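Local coordinates for protein glucokinase (Leishmania braziliensis MHOM/BR/75/M2904, PDB 6EDI) that probably binds D-glucose and ATP and phosphorylates the sugar, acting as a dimeric glucokinase of the actin-like ATPase clan, at residues A282-N287 and P305-L310; A289-G294 and D316-A321; I41-D46 and V144-K149. One frame throughout, in Å; residues are numbered along the deposited sequence.

How the contacts relate
From the N terminus, contact 3 comes first. It closes a 97-residue span when loop segment 144-149 returns to cover strand 41-48, an inner strand of the mixed sheet bounded by 16-20 and 152-156. Only then do contacts 1 and 2 open, both on helix 281-292. Contact 1 closes 17 residues later on helix 304-313, and contact 2 spans 21 residues to reach the start of helix 317-341. Their segments alternate along the chain, so the two loops cross. Together they join three successive helices, and Ala319 touches Val307 and Leu310 where they meet. Contact 3 lies on the opposite side of the chain's centre, its centre about 40 Å from that of contact 1.

Contact 1: residues A282-N287 and P305-L310; sequences AGLEFN and PEVAKL
Leu284 of helix 281-292 reaches over to Val307 of helix 304-313, and these two residues bury the most surface here. The leucine holds its CG anti to the backbone N (chi1 179°), which sends both methyls outward from its helix. CD1 lies 3.8 Å from CG1 of Val307, and CD2 lies 4.1 Å from the CB of the same valine. The two side chains slide past each other in opposite directions, so they touch along their flanks. A long leucine spans the gap while the short, branched valine fills it close to its own helix. CD2 also comes within 4.4 Å of CB of Ala308, whose small side chain leaves room for it. Leu284 further touches Leu326 and Val307 touches Ala319, so helix 317-341 borders both.

Glu285 is next in buried area. Its carboxylate, at OE2, comes nearest the Pro305 ring without close contact and accepts a hydrogen bond from Ala304 N, at the start of helix 304-313. That position would probably stabilise the carboxylate. No hydrogen bond joins the two segments directly: the helices are held by apolar contact, with a carboxylate from one probably complementing the positive end of the other.

Contact 2: residues A289-G294 and D316-A321; sequences AYAKEG and DTAAIA
Ala291 and Ala318 bring two backbones close, their CA atoms 5.2 Å apart, where the last turn of helix 281-292 meets the first turn of helix 317-341. This is an alanine-lined helix-helix contact within the helical part of an actin-like ATPase fold. The first helix ends here: Glu293 is the first residue to leave helical angles. The second helix begins here, with Asp316 as its N-cap. OD1 of Asp316 accepts from Ala319 N at 3.0 Å, the N-H pointing at it with an angle of 155° and arriving from above the carboxylate plane. The bond from Ala318 N to the same oxygen is weak, bent to 128°. Two amides of the first turn, which have no preceding turn of helix to bond to, are thereby served by one oxygen, while OD2 bonds to Tyr288 OH, tying the cap back to helix 281-292.

Methyl groups fill the space between the helices. CB of Ala291 sits 4.0 Å from CB of Ala318 and 4.2 Å from CB of Ala321, resting between residues one turn apart. Alanine suits all three places because a single methyl lets the helices approach closely. Ala318 is buried, whereas Ala291 and Ala321 are exposed, so the contact lies partly at the surface.

Lys292 adds its aliphatic stem alongside the methyl of Ala318 and bends at chi3 (68°). Its ammonium stays well short of an ion pair with Asp316, although the opposite charges may attract weakly; contact with a crystal neighbour may also influence its pose. The tightest touch across the segments is carbon on carbon, Lys292 CG lying 3.6 Å from Ala318 CB.

Contact 3: residues I41-D46 and V144-K149; sequences IYVVCD and VELFPK
Val43 holds CG1 anti to its backbone N (chi1 163°) and CG2 anti to its carbonyl carbon, spreading the two methyls toward Phe147 and Leu146 respectively. Leu146 and Phe147 each place CG beside their own backbone N (chi1 -62° and -58°). For Phe147 this carries the ring back toward the strand. CG1 of Val43 then meets CZ of Phe147 at 4.1 Å, approaching the ring obliquely, and CG2 lies 4.2 Å from CD2 of Leu146. In both pairs the side chains cross at about a right angle.

Between these two touches, the backbone carbonyl of Leu146 points into the valine. Its O is 3.5 Å from Val43 CB, 3.6 Å from CG2 and 3.7 Å from CG1, so it faces the whole isopropyl group. This oxygen is buried and has no hydrogen-bond partner in the model.

Strand 41-48 is an inner strand of the mixed sheet in the N-terminal lobe, consistent with an actin-like ATPase fold. The 144-149 segment belongs to the loop leading into strand 152-156, and it covers the side of the strand from which Val43 projects. A beta-branched valine suits a strand and offers a compact apolar surface; the larger leucine and phenylalanine reach out from an irregular loop to cover it. Helix 84-98 adds to this apolar cluster: Phe88 touches Leu146 and its ring meets that of Phe147. Outside that helix, the Tyr142 ring meets Phe147 too. With no hydrogen bond between the segments, the loop is held to the sheet by apolar burial, which probably offsets the cost of leaving one carbonyl among hydrocarbon groups.

Contact 1: residues A282-N287 and P305-L310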
ATOM      1  N   ALA A 282      17.881 -15.576  10.397  1.00 30.70           N
ATOM      2  CA  ALA A 282      17.355 -16.523  11.367  1.00 28.26           C
ATOM      3  C   ALA A 282      16.687 -17.701  10.688  1.00 30.66           C
ATOM      4  O   ALA A 282      16.888 -18.848  11.082  1.00 28.07           O
ATOM      5  CB  ALA A 282      16.386 -15.841  12.291  1.00 29.91           C
ATOM      6  N   GLY A 283      15.883 -17.409   9.670  1.00 32.13           N
ATOM      7  CA  GLY A 283      15.209 -18.443   8.910  1.00 30.36           C
ATOM      8  C   GLY A 283      16.184 -19.307   8.135  1.00 30.40           C
ATOM      9  O   GLY A 283      16.001 -20.518   8.036  1.00 29.94           O
ATOM     10  N   LEU A 284      17.229 -18.695   7.582  1.00 31.80           N
ATOM     11  CA  LEU A 284      18.219 -19.467   6.833  1.00 32.37           C
ATOM     12  C   LEU A 284      18.922 -20.471   7.756  1.00 30.24           C
ATOM     13  O   LEU A 284      19.137 -21.637   7.393  1.00 29.65           O
ATOM     14  CB  LEU A 284      19.246 -18.558   6.159  1.00 29.46           C
ATOM     15  CG  LEU A 284      20.297 -19.379   5.405  1.00 33.54           C
ATOM     16  CD1 LEU A 284      19.621 -20.231   4.323  1.00 32.68           C
ATOM     17  CD2 LEU A 284      21.369 -18.490   4.813  1.00 32.29           C
ATOM     18  N   GLU A 285      19.244 -20.012   8.957  1.00 30.75           N
ATOM     19  CA  GLU A 285      19.847 -20.881   9.968  1.00 35.03           C
ATOM     20  C   GLU A 285      18.903 -22.010  10.381  1.00 36.41           C
ATOM     21  O   GLU A 285      19.339 -23.148  10.590  1.00 32.77           O
ATOM     22  CB  GLU A 285      20.295 -20.057  11.175  1.00 38.32           C
ATOM     23  CG  GLU A 285      21.373 -19.035  10.793  1.00 40.76           C
ATOM     24  CD  GLU A 285      21.834 -18.158  11.934  1.00 45.04           C
ATOM     25  OE1 GLU A 285      21.333 -18.331  13.064  1.00 49.75           O
ATOM     26  OE2 GLU A 285      22.699 -17.288  11.687  1.00 42.52           O
ATOM     27  N   PHE A 286      17.608 -21.702  10.479  1.00 30.35           N
ATOM     28  CA  PHE A 286      16.620 -22.729  10.770  1.00 33.85           C
ATOM     29  C   PHE A 286      16.502 -23.707   9.610  1.00 33.27           C
ATOM     30  O   PHE A 286      16.373 -24.925   9.807  1.00 33.89           O
ATOM     31  CB  PHE A 286      15.251 -22.111  11.056  1.00 35.50           C
ATOM     32  CG  PHE A 286      14.171 -23.129  11.245  1.00 29.86           C
ATOM     33  CD1 PHE A 286      13.998 -23.748  12.477  1.00 35.91           C
ATOM     34  CD2 PHE A 286      13.341 -23.485  10.189  1.00 35.43           C
ATOM     35  CE1 PHE A 286      13.009 -24.707  12.662  1.00 40.19           C
ATOM     36  CE2 PHE A 286      12.345 -24.435  10.359  1.00 35.76           C
ATOM     37  CZ  PHE A 286      12.178 -25.051  11.602  1.00 37.53           C
ATOM     38  N   ASN A 287      16.514 -23.168   8.397  1.00 32.70           N
ATOM     39  CA  ASN A 287      16.413 -23.998   7.210  1.00 30.03           C
ATOM     40  C   ASN A 287      17.516 -25.039   7.130  1.00 34.32           C
ATOM     41  O   ASN A 287      17.287 -26.187   6.732  1.00 35.07           O
ATOM     42  CB  ASN A 287      16.389 -23.131   5.962  1.00 32.79           C
ATOM     43  CG  ASN A 287      15.017 -22.535   5.711  1.00 31.27           C
ATOM     44  OD1 ASN A 287      14.114 -22.686   6.542  1.00 24.27           O
ATOM     45  ND2 ASN A 287      14.855 -21.855   4.575  1.00 30.90           N
ATOM     46  N   PRO A 305      25.707 -16.558   7.423  1.00 41.96           N
ATOM     47  CA  PRO A 305      26.860 -16.400   6.527  1.00 42.30           C
ATOM     48  C   PRO A 305      27.418 -17.748   6.091  1.00 42.14           C
ATOM     49  O   PRO A 305      27.680 -17.956   4.899  1.00 41.92           O
ATOM     50  CB  PRO A 305      27.893 -15.710   7.418  1.00 43.57           C
ATOM     51  CG  PRO A 305      27.094 -14.922   8.383  1.00 44.57           C
ATOM     52  CD  PRO A 305      25.838 -15.710   8.628  1.00 41.53           C
ATOM     53  N   GLU A 306      27.568 -18.655   7.051  1.00 39.79           N
ATOM     54  CA  GLU A 306      28.200 -19.950   6.800  1.00 44.88           C
ATOM     55  C   GLU A 306      27.392 -20.800   5.833  1.00 43.07           C
ATOM     56  O   GLU A 306      27.939 -21.370   4.882  1.00 39.76           O
ATOM     57  CB  GLU A 306      28.353 -20.742   8.098  1.00 46.00           C
ATOM     58  CG  GLU A 306      29.118 -20.071   9.219  1.00 47.75           C
ATOM     59  CD  GLU A 306      29.022 -20.870  10.512  1.00 53.46           C
ATOM     60  OE1 GLU A 306      29.319 -22.087  10.477  1.00 54.19           O
ATOM     61  OE2 GLU A 306      28.631 -20.292  11.553  1.00 53.38           O
ATOM     62  N   VAL A 307      26.091 -20.909   6.101  1.00 41.73           N
ATOM     63  CA  VAL A 307      25.209 -21.695   5.257  1.00 35.34           C
ATOM     64  C   VAL A 307      25.310 -21.201   3.820  1.00 35.89           C
ATOM     65  O   VAL A 307      25.513 -21.981   2.896  1.00 38.10           O
ATOM     66  CB  VAL A 307      23.739 -21.643   5.769  1.00 41.45           C
ATOM     67  CG1 VAL A 307      22.803 -22.330   4.787  1.00 33.98           C
ATOM     68  CG2 VAL A 307      23.629 -22.277   7.153  1.00 38.01           C
ATOM     69  N   ALA A 308      25.208 -19.888   3.647  1.00 41.08           N
ATOM     70  CA  ALA A 308      25.289 -19.278   2.323  1.00 40.56           C
ATOM     71  C   ALA A 308      26.630 -19.551   1.637  1.00 38.90           C
ATOM     72  O   ALA A 308      26.671 -19.856   0.443  1.00 39.35           O
ATOM     73  CB  ALA A 308      25.014 -17.772   2.402  1.00 38.10           C
ATOM     74  N   LYS A 309      27.726 -19.436   2.384  1.00 41.98           N
ATOM     75  CA  LYS A 309      29.039 -19.757   1.829  1.00 39.52           C
ATOM     76  C   LYS A 309      29.102 -21.224   1.392  1.00 41.74           C
ATOM     77  O   LYS A 309      29.577 -21.537   0.294  1.00 38.67           O
ATOM     78  CB  LYS A 309      30.154 -19.433   2.824  1.00 40.97           C
ATOM     79  CG  LYS A 309      31.533 -19.855   2.332  1.00 46.90           C
ATOM     80  CD  LYS A 309      32.610 -19.594   3.361  1.00 40.78           C
ATOM     81  CE  LYS A 309      33.266 -18.230   3.154  1.00 46.05           C
ATOM     82  NZ  LYS A 309      34.758 -18.346   3.029  1.00 43.26           N
ATOM     83  N   LEU A 310      28.607 -22.109   2.255  1.00 36.94           N
ATOM     84  CA  LEU A 310      28.558 -23.545   1.978  1.00 39.60           C
ATOM     85  C   LEU A 310      27.718 -23.852   0.743  1.00 41.50           C
ATOM     86  O   LEU A 310      28.006 -24.791  -0.006  1.00 43.52           O
ATOM     87  CB  LEU A 310      28.018 -24.307   3.200  1.00 41.40           C
ATOM     88  CG  LEU A 310      28.954 -24.744   4.340  1.00 45.21           C
ATOM     89  CD1 LEU A 310      30.008 -23.701   4.653  1.00 50.47           C
ATOM     90  CD2 LEU A 310      28.169 -25.051   5.601  1.00 42.03           C
TER

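Contact 2: residues A289-G294 and D316-A321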
ATOM      1  N   ALA A 289      19.308 -26.458   9.677  1.00 36.05           N
ATOM      2  CA  ALA A 289      18.967 -27.516  10.618  1.00 38.12           C
ATOM      3  C   ALA A 289      17.859 -28.384  10.038  1.00 41.73           C
ATOM      4  O   ALA A 289      18.003 -29.605   9.942  1.00 43.93           O
ATOM      5  CB  ALA A 289      18.558 -26.932  11.951  1.00 41.98           C
ATOM      6  N   TYR A 290      16.771 -27.744   9.612  1.00 37.50           N
ATOM      7  CA  TYR A 290      15.610 -28.452   9.084  1.00 35.40           C
ATOM      8  C   TYR A 290      15.977 -29.407   7.947  1.00 37.85           C
ATOM      9  O   TYR A 290      15.398 -30.483   7.831  1.00 40.00           O
ATOM     10  CB  TYR A 290      14.526 -27.449   8.648  1.00 34.65           C
ATOM     11  CG  TYR A 290      13.186 -28.069   8.269  1.00 34.25           C
ATOM     12  CD1 TYR A 290      12.239 -28.381   9.240  1.00 35.45           C
ATOM     13  CD2 TYR A 290      12.860 -28.309   6.939  1.00 35.93           C
ATOM     14  CE1 TYR A 290      11.012 -28.933   8.894  1.00 32.36           C
ATOM     15  CE2 TYR A 290      11.639 -28.856   6.587  1.00 32.33           C
ATOM     16  CZ  TYR A 290      10.725 -29.166   7.570  1.00 34.81           C
ATOM     17  OH  TYR A 290       9.512 -29.710   7.225  1.00 34.47           O
ATOM     18  N   ALA A 291      16.948 -29.032   7.118  1.00 36.81           N
ATOM     19  CA  ALA A 291      17.300 -29.862   5.958  1.00 35.28           C
ATOM     20  C   ALA A 291      18.257 -31.000   6.324  1.00 39.70           C
ATOM     21  O   ALA A 291      18.308 -32.018   5.634  1.00 45.83           O
ATOM     22  CB  ALA A 291      17.885 -29.019   4.844  1.00 34.26           C
ATOM     23  N   LYS A 292      19.040 -30.805   7.378  1.00 42.96           N
ATOM     24  CA  LYS A 292      19.990 -31.834   7.818  1.00 48.01           C
ATOM     25  C   LYS A 292      19.295 -32.911   8.631  1.00 50.59           C
ATOM     26  O   LYS A 292      19.386 -34.106   8.331  1.00 54.07           O
ATOM     27  CB  LYS A 292      21.125 -31.220   8.644  1.00 48.92           C
ATOM     28  CG  LYS A 292      22.421 -31.058   7.859  1.00 51.52           C
ATOM     29  CD  LYS A 292      23.631 -30.831   8.764  1.00 55.03           C
ATOM     30  CE  LYS A 292      23.976 -32.067   9.581  1.00 58.74           C
ATOM     31  NZ  LYS A 292      25.264 -31.911  10.321  1.00 59.67           N
ATOM     32  N   GLU A 293      18.609 -32.462   9.674  1.00 52.31           N
ATOM     33  CA  GLU A 293      17.868 -33.325  10.578  1.00 57.97           C
ATOM     34  C   GLU A 293      16.631 -32.537  10.965  1.00 56.34           C
ATOM     35  O   GLU A 293      15.507 -32.892  10.597  1.00 54.98           O
ATOM     36  CB  GLU A 293      18.703 -33.631  11.823  1.00 59.29           C
ATOM     37  CG  GLU A 293      19.912 -34.529  11.585  1.00 59.99           C
ATOM     38  CD  GLU A 293      19.726 -35.922  12.154  1.00 61.96           C
ATOM     39  OE1 GLU A 293      18.566 -36.379  12.247  1.00 62.17           O
ATOM     40  OE2 GLU A 293      20.741 -36.557  12.512  1.00 61.26           O
ATOM     41  N   GLY A 294      16.863 -31.460  11.718  1.00 57.66           N
ATOM     42  CA  GLY A 294      15.864 -30.429  11.954  1.00 57.24           C
ATOM     43  C   GLY A 294      14.703 -30.836  12.830  1.00 61.23           C
ATOM     44  O   GLY A 294      14.609 -30.396  13.984  1.00 59.77           O
ATOM     45  N   ASP A 316      27.966 -28.917   0.711  1.00 55.69           N
ATOM     46  CA  ASP A 316      26.887 -29.205   1.657  1.00 47.47           C
ATOM     47  C   ASP A 316      25.497 -29.154   1.023  1.00 49.69           C
ATOM     48  O   ASP A 316      24.963 -28.083   0.729  1.00 47.81           O
ATOM     49  CB  ASP A 316      26.998 -28.224   2.830  1.00 48.38           C
ATOM     50  CG  ASP A 316      26.200 -28.646   4.038  1.00 45.96           C
ATOM     51  OD1 ASP A 316      25.049 -29.117   3.876  1.00 44.92           O
ATOM     52  OD2 ASP A 316      26.727 -28.475   5.159  1.00 43.71           O
ATOM     53  N   THR A 317      24.926 -30.338   0.824  1.00 50.04           N
ATOM     54  CA  THR A 317      23.641 -30.498   0.156  1.00 48.85           C
ATOM     55  C   THR A 317      22.512 -29.826   0.959  1.00 45.61           C
ATOM     56  O   THR A 317      21.521 -29.341   0.394  1.00 43.97           O
ATOM     57  CB  THR A 317      23.359 -32.009  -0.093  1.00 46.27           C
ATOM     58  OG1 THR A 317      22.553 -32.175  -1.264  1.00 53.84           O
ATOM     59  CG2 THR A 317      22.681 -32.665   1.105  1.00 45.68           C
ATOM     60  N   ALA A 318      22.680 -29.773   2.277  1.00 44.11           N
ATOM     61  CA  ALA A 318      21.678 -29.178   3.151  1.00 42.98           C
ATOM     62  C   ALA A 318      21.730 -27.652   3.110  1.00 45.76           C
ATOM     63  O   ALA A 318      20.692 -26.984   3.166  1.00 38.26           O
ATOM     64  CB  ALA A 318      21.847 -29.681   4.562  1.00 42.09           C
ATOM     65  N   ALA A 319      22.941 -27.099   3.030  1.00 41.59           N
ATOM     66  CA  ALA A 319      23.091 -25.655   2.902  1.00 41.51           C
ATOM     67  C   ALA A 319      22.432 -25.183   1.608  1.00 42.03           C
ATOM     68  O   ALA A 319      21.821 -24.112   1.566  1.00 39.48           O
ATOM     69  CB  ALA A 319      24.559 -25.260   2.931  1.00 41.65           C
ATOM     70  N   ILE A 320      22.567 -25.985   0.553  1.00 38.67           N
ATOM     71  CA  ILE A 320      21.977 -25.657  -0.738  1.00 42.50           C
ATOM     72  C   ILE A 320      20.456 -25.678  -0.660  1.00 39.71           C
ATOM     73  O   ILE A 320      19.794 -24.794  -1.187  1.00 37.96           O
ATOM     74  CB  ILE A 320      22.440 -26.622  -1.840  1.00 39.53           C
ATOM     75  CG1 ILE A 320      23.969 -26.661  -1.903  1.00 42.40           C
ATOM     76  CG2 ILE A 320      21.849 -26.225  -3.184  1.00 41.98           C
ATOM     77  CD1 ILE A 320      24.527 -27.416  -3.089  1.00 44.17           C
ATOM     78  N   ALA A 321      19.913 -26.695   0.000  1.00 40.07           N
ATOM     79  CA  ALA A 321      18.470 -26.810   0.159  1.00 38.57           C
ATOM     80  C   ALA A 321      17.950 -25.670   1.028  1.00 36.80           C
ATOM     81  O   ALA A 321      16.889 -25.116   0.763  1.00 36.04           O
ATOM     82  CB  ALA A 321      18.102 -28.159   0.779  1.00 33.56           C
TER

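Contact 3: residues I41-D46 and V144-K149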
ATOM      1  N   ILE A  41      20.122  21.210  -4.592  1.00 29.25           N
ATOM      2  CA  ILE A  41      20.880  20.396  -3.661  1.00 27.87           C
ATOM      3  C   ILE A  41      19.904  19.623  -2.781  1.00 23.66           C
ATOM      4  O   ILE A  41      18.994  20.205  -2.198  1.00 27.76           O
ATOM      5  CB  ILE A  41      21.795  21.251  -2.770  1.00 27.59           C
ATOM      6  CG1 ILE A  41      22.820  22.015  -3.617  1.00 28.50           C
ATOM      7  CG2 ILE A  41      22.491  20.371  -1.725  1.00 26.92           C
ATOM      8  CD1 ILE A  41      23.841  21.116  -4.306  1.00 31.49           C
ATOM      9  N   TYR A  42      20.104  18.309  -2.680  1.00 29.38           N
ATOM     10  CA  TYR A  42      19.264  17.468  -1.835  1.00 27.02           C
ATOM     11  C   TYR A  42      20.065  17.021  -0.591  1.00 27.54           C
ATOM     12  O   TYR A  42      21.113  16.380  -0.706  1.00 29.92           O
ATOM     13  CB  TYR A  42      18.715  16.280  -2.646  1.00 29.01           C
ATOM     14  CG  TYR A  42      18.038  16.686  -3.958  1.00 28.79           C
ATOM     15  CD1 TYR A  42      16.681  16.977  -4.001  1.00 30.52           C
ATOM     16  CD2 TYR A  42      18.763  16.771  -5.145  1.00 31.13           C
ATOM     17  CE1 TYR A  42      16.063  17.349  -5.188  1.00 32.56           C
ATOM     18  CE2 TYR A  42      18.162  17.148  -6.338  1.00 31.41           C
ATOM     19  CZ  TYR A  42      16.810  17.430  -6.355  1.00 32.86           C
ATOM     20  OH  TYR A  42      16.213  17.795  -7.540  1.00 33.00           O
ATOM     21  N   VAL A  43      19.592  17.419   0.588  1.00 27.08           N
ATOM     22  CA  VAL A  43      20.266  17.082   1.839  1.00 27.15           C
ATOM     23  C   VAL A  43      19.928  15.639   2.188  1.00 26.97           C
ATOM     24  O   VAL A  43      18.756  15.223   2.113  1.00 25.03           O
ATOM     25  CB  VAL A  43      19.904  18.053   2.974  1.00 26.53           C
ATOM     26  CG1 VAL A  43      20.261  17.466   4.328  1.00 27.65           C
ATOM     27  CG2 VAL A  43      20.642  19.387   2.775  1.00 30.77           C
ATOM     28  N   VAL A  44      20.965  14.873   2.508  1.00 26.25           N
ATOM     29  CA  VAL A  44      20.817  13.452   2.758  1.00 28.46           C
ATOM     30  C   VAL A  44      21.400  13.116   4.115  1.00 28.43           C
ATOM     31  O   VAL A  44      22.367  13.743   4.582  1.00 30.46           O
ATOM     32  CB  VAL A  44      21.501  12.572   1.660  1.00 25.77           C
ATOM     33  CG1 VAL A  44      21.096  13.027   0.301  1.00 26.24           C
ATOM     34  CG2 VAL A  44      23.017  12.605   1.783  1.00 27.90           C
ATOM     35  N   CYS A  45      20.797  12.123   4.753  1.00 24.44           N
ATOM     36  CA  CYS A  45      21.216  11.687   6.075  1.00 27.81           C
ATOM     37  C   CYS A  45      20.648  10.298   6.308  1.00 28.35           C
ATOM     38  O   CYS A  45      19.498  10.027   5.980  1.00 28.93           O
ATOM     39  CB  CYS A  45      20.731  12.661   7.154  1.00 30.69           C
ATOM     40  SG  CYS A  45      21.044  12.152   8.872  1.00 34.23           S
ATOM     41  N   ASP A  46      21.472   9.411   6.847  1.00 29.29           N
ATOM     42  CA  ASP A  46      21.010   8.079   7.203  1.00 30.45           C
ATOM     43  C   ASP A  46      21.610   7.724   8.555  1.00 35.84           C
ATOM     44  O   ASP A  46      22.760   8.076   8.843  1.00 34.78           O
ATOM     45  CB  ASP A  46      21.402   7.063   6.128  1.00 31.51           C
ATOM     46  CG  ASP A  46      21.122   5.622   6.544  1.00 40.20           C
ATOM     47  OD1 ASP A  46      22.009   5.001   7.166  1.00 45.88           O
ATOM     48  OD2 ASP A  46      20.019   5.104   6.245  1.00 40.34           O
ATOM     49  N   VAL A 144      16.143  24.418   9.583  1.00 35.13           N
ATOM     50  CA  VAL A 144      15.364  24.710   8.395  1.00 39.28           C
ATOM     51  C   VAL A 144      16.236  24.918   7.153  1.00 38.00           C
ATOM     52  O   VAL A 144      15.808  24.662   6.026  1.00 34.22           O
ATOM     53  CB  VAL A 144      14.432  25.906   8.658  1.00 37.31           C
ATOM     54  CG1 VAL A 144      14.737  27.068   7.718  1.00 38.01           C
ATOM     55  CG2 VAL A 144      13.019  25.461   8.562  1.00 35.22           C
ATOM     56  N   GLU A 145      17.469  25.361   7.364  1.00 35.59           N
ATOM     57  CA  GLU A 145      18.373  25.562   6.247  1.00 35.82           C
ATOM     58  C   GLU A 145      18.781  24.230   5.621  1.00 35.39           C
ATOM     59  O   GLU A 145      19.123  24.174   4.437  1.00 31.84           O
ATOM     60  CB  GLU A 145      19.609  26.339   6.706  1.00 39.84           C
ATOM     61  CG  GLU A 145      19.284  27.658   7.401  1.00 43.37           C
ATOM     62  CD  GLU A 145      20.473  28.231   8.151  1.00 48.44           C
ATOM     63  OE1 GLU A 145      20.707  27.814   9.304  1.00 52.48           O
ATOM     64  OE2 GLU A 145      21.179  29.096   7.587  1.00 51.37           O
ATOM     65  N   LEU A 146      18.763  23.159   6.415  1.00 32.99           N
ATOM     66  CA  LEU A 146      19.056  21.831   5.875  1.00 34.33           C
ATOM     67  C   LEU A 146      17.775  21.073   5.577  1.00 32.59           C
ATOM     68  O   LEU A 146      17.757  20.177   4.732  1.00 31.01           O
ATOM     69  CB  LEU A 146      19.940  21.014   6.825  1.00 33.01           C
ATOM     70  CG  LEU A 146      21.311  21.631   7.084  1.00 37.66           C
ATOM     71  CD1 LEU A 146      22.182  20.733   7.944  1.00 33.21           C
ATOM     72  CD2 LEU A 146      22.006  21.946   5.763  1.00 31.21           C
ATOM     73  N   PHE A 147      16.699  21.444   6.262  1.00 30.60           N
ATOM     74  CA  PHE A 147      15.425  20.761   6.078  1.00 32.19           C
ATOM     75  C   PHE A 147      14.300  21.756   5.859  1.00 29.46           C
ATOM     76  O   PHE A 147      13.584  22.110   6.808  1.00 33.36           O
ATOM     77  CB  PHE A 147      15.126  19.837   7.264  1.00 28.48           C
ATOM     78  CG  PHE A 147      16.199  18.803   7.496  1.00 34.61           C
ATOM     79  CD1 PHE A 147      17.293  19.085   8.311  1.00 31.98           C
ATOM     80  CD2 PHE A 147      16.127  17.562   6.870  1.00 30.36           C
ATOM     81  CE1 PHE A 147      18.295  18.139   8.509  1.00 31.82           C
ATOM     82  CE2 PHE A 147      17.113  16.611   7.059  1.00 30.22           C
ATOM     83  CZ  PHE A 147      18.205  16.898   7.884  1.00 32.95           C
ATOM     84  N   PRO A 148      14.133  22.199   4.596  1.00 31.44           N
ATOM     85  CA  PRO A 148      13.188  23.277   4.290  1.00 36.43           C
ATOM     86  C   PRO A 148      11.766  22.908   4.657  1.00 36.23           C
ATOM     87  O   PRO A 148      11.359  21.746   4.503  1.00 30.86           O
ATOM     88  CB  PRO A 148      13.324  23.453   2.769  1.00 33.79           C
ATOM     89  CG  PRO A 148      14.705  23.003   2.453  1.00 28.92           C
ATOM     90  CD  PRO A 148      14.936  21.828   3.412  1.00 28.31           C
ATOM     91  N   LYS A 149      11.041  23.900   5.163  1.00 33.36           N
ATOM     92  CA  LYS A 149       9.644  23.749   5.531  1.00 37.16           C
ATOM     93  C   LYS A 149       8.877  23.176   4.355  1.00 34.83           C
ATOM     94  O   LYS A 149       9.045  23.636   3.232  1.00 35.42           O
ATOM     95  CB  LYS A 149       9.061  25.115   5.924  1.00 38.51           C
ATOM     96  CG  LYS A 149       7.539  25.132   6.039  1.00 35.05           C
ATOM     97  CD  LYS A 149       7.002  26.542   6.293  1.00 41.80           C
ATOM     98  CE  LYS A 149       5.476  26.596   6.169  1.00 43.67           C
ATOM     99  NZ  LYS A 149       4.926  27.964   6.444  1.00 44.97           N
TER